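Local coordinates for ATP:cob(I)alamin adenosyltransferase (Salmonella enterica subsp. enterica serovar Livingstone, PDB 5CX7) that converts cob(I)alamin to the cofactor adenosylcobalamin and carries a C-terminal domain that binds haem through bis-histidine ligation, at the interface of chains A and B. Sequence-based numbering; all coordinates share one arbitrary frame. Chains: chain A/B, ATP:cob(I)alamin adenosyltransferase.

The interface of chains A and B. Residues chain A 58, 61-62, 65, 99, 104; chain B 93, 96-97, 101.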
loop_
_atom_site.group_PDB
_atom_site.type_symbol
_atom_site.label_atom_id
_atom_site.label_comp_id
_atom_site.label_asym_id
_atom_site.label_seq_id
_atom_site.Cartn_x
_atom_site.Cartn_y
_atom_site.Cartn_z
ATOM N N VAL A 58 2.288 -18.740 3.771
ATOM C CA VAL A 58 3.330 -17.679 3.726
ATOM C C VAL A 58 4.283 -17.903 2.572
ATOM O O VAL A 58 4.824 -16.957 2.036
ATOM C CB VAL A 58 4.112 -17.509 5.021
ATOM C CG1 VAL A 58 3.205 -16.972 6.116
ATOM C CG2 VAL A 58 4.854 -18.808 5.431
ATOM N N GLU A 61 4.177 -16.012 -0.741
ATOM C CA GLU A 61 4.855 -14.716 -0.809
ATOM C C GLU A 61 6.378 -14.881 -0.676
ATOM O O GLU A 61 7.107 -14.168 -1.371
ATOM C CB GLU A 61 4.241 -13.807 0.280
ATOM C CG GLU A 61 4.812 -12.395 0.364
ATOM C CD GLU A 61 3.922 -11.435 1.169
ATOM O OE1 GLU A 61 2.744 -11.798 1.558
ATOM O OE2 GLU A 61 4.359 -10.292 1.442
ATOM N N LEU A 62 6.830 -15.761 0.237
ATOM C CA LEU A 62 8.256 -15.867 0.513
ATOM C C LEU A 62 9.057 -16.395 -0.691
ATOM O O LEU A 62 10.162 -15.918 -0.892
ATOM C CB LEU A 62 8.514 -16.649 1.761
ATOM C CG LEU A 62 8.025 -16.060 3.111
ATOM C CD1 LEU A 62 8.189 -17.069 4.171
ATOM C CD2 LEU A 62 8.715 -14.780 3.468
ATOM N N LYS A 65 9.653 -13.785 -3.380
ATOM C CA LYS A 65 10.550 -12.772 -2.826
ATOM C C LYS A 65 11.988 -13.247 -2.697
ATOM O O LYS A 65 12.929 -12.453 -2.882
ATOM C CB LYS A 65 9.997 -12.243 -1.462
ATOM C CG LYS A 65 8.764 -11.416 -1.638
ATOM C CD LYS A 65 8.205 -10.936 -0.318
ATOM C CE LYS A 65 7.187 -9.825 -0.589
ATOM N NZ LYS A 65 6.738 -9.236 0.691
ATOM N N GLY A 99 9.578 -4.954 2.501
ATOM C CA GLY A 99 9.325 -6.390 2.539
ATOM C C GLY A 99 9.627 -7.113 1.238
ATOM O O GLY A 99 9.399 -8.288 1.182
ATOM N N PHE A 104 16.673 -14.680 4.882
ATOM C CA PHE A 104 17.010 -16.000 5.369
ATOM C C PHE A 104 17.015 -16.950 4.106
ATOM O O PHE A 104 16.498 -16.624 3.058
ATOM C CB PHE A 104 16.112 -16.570 6.488
ATOM C CG PHE A 104 14.652 -16.424 6.277
ATOM C CD1 PHE A 104 13.926 -17.280 5.401
ATOM C CD2 PHE A 104 13.934 -15.422 6.923
ATOM C CE1 PHE A 104 12.563 -17.134 5.219
ATOM C CE2 PHE A 104 12.550 -15.264 6.693
ATOM C CZ PHE A 104 11.858 -16.117 5.848
ATOM N N LEU B 93 10.970 -11.709 9.575
ATOM C CA LEU B 93 9.777 -12.264 8.979
ATOM C C LEU B 93 8.614 -11.334 8.957
ATOM O O LEU B 93 7.914 -11.268 7.952
ATOM C CB LEU B 93 9.383 -13.556 9.751
ATOM C CG LEU B 93 8.216 -14.340 9.154
ATOM C CD1 LEU B 93 8.640 -15.017 7.848
ATOM C CD2 LEU B 93 7.733 -15.354 10.149
ATOM N N HIS B 96 9.141 -9.081 6.134
ATOM C CA HIS B 96 9.079 -9.833 4.811
ATOM C C HIS B 96 7.653 -10.058 4.355
ATOM O O HIS B 96 7.387 -10.024 3.193
ATOM C CB HIS B 96 9.734 -11.159 4.905
ATOM C CG HIS B 96 11.140 -11.138 5.386
ATOM N ND1 HIS B 96 11.664 -12.129 6.170
ATOM C CD2 HIS B 96 12.115 -10.227 5.240
ATOM C CE1 HIS B 96 12.927 -11.861 6.434
ATOM N NE2 HIS B 96 13.216 -10.697 5.899
ATOM N N LEU B 97 6.747 -10.301 5.303
ATOM C CA LEU B 97 5.374 -10.472 5.036
ATOM C C LEU B 97 4.497 -9.211 5.186
ATOM O O LEU B 97 3.276 -9.355 5.336
ATOM C CB LEU B 97 4.892 -11.645 5.935
ATOM C CG LEU B 97 5.584 -12.964 5.526
ATOM C CD1 LEU B 97 5.234 -14.035 6.487
ATOM C CD2 LEU B 97 5.215 -13.376 4.110
ATOM N N VAL B 101 1.937 -11.263 9.526
ATOM C CA VAL B 101 2.183 -12.202 10.582
ATOM C C VAL B 101 2.455 -11.489 11.931
ATOM O O VAL B 101 3.113 -10.461 11.922
ATOM C CB VAL B 101 3.299 -13.192 10.321
ATOM C CG1 VAL B 101 2.896 -14.063 9.132
ATOM C CG2 VAL B 101 4.654 -12.550 10.140
#
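B:Leu97 pushes its forked tip against A:Val58, A:Glu61 and A:Leu62, residues at the start of helix 59-72 and just before it, in a mostly apolar part of a contact between two copies of the protein. CG lies anti to its carbonyl carbon (chi1 -65°), which carries the fork towards chain A. CD1 lies 3.6 Å from A:Val58 CG1, and the two side chains meet at about a right angle. CD2 settles between A:Leu62, whose CD2 is 3.8 Å away, and A:Glu61. The A:Glu61 chain, with CG anti to the backbone N and extended beyond it, crosses B:Leu97 at a slant, bringing its carboxylate carbon CD to 3.8 Å from B:Leu97 CD2.

The neighbouring A:Leu62 CD2 also touches the CB of B:His96, whose imidazole turns to A:Phe104 instead. The two rings meet edge-to-face, their planes inclined by 66°, and A:Phe104 CE2 comes 3.3 Å from B:His96 ND1. The tip of the phenyl ring, CZ, rests 3.9 Å from B:Leu93 CD1, so the aromatic side chain spans one turn of the short helix 93-96.

Polar contact is concentrated at the end of that helix. The extended chain of A:Lys65 donates a hydrogen bond from NZ to the carbonyl O of B:His96 (2.7 Å), almost in line with the C=O bond (165°). One turn back on its own helix, A:Glu61 holds the same ammonium nitrogen by a salt bridge, OE2 to NZ 2.7 Å, through the anti lone pair of OE2, away from OE1, and would help balance its charge. This patch belongs to an interface without exact two-fold symmetry; the structure alone does not show whether the pairing is physiological. The carbonyl O of A:Gly99 also accepts a hydrogen bond from A:Lys65 NZ, 2.9 Å away, with NZ lying above the carbonyl plane.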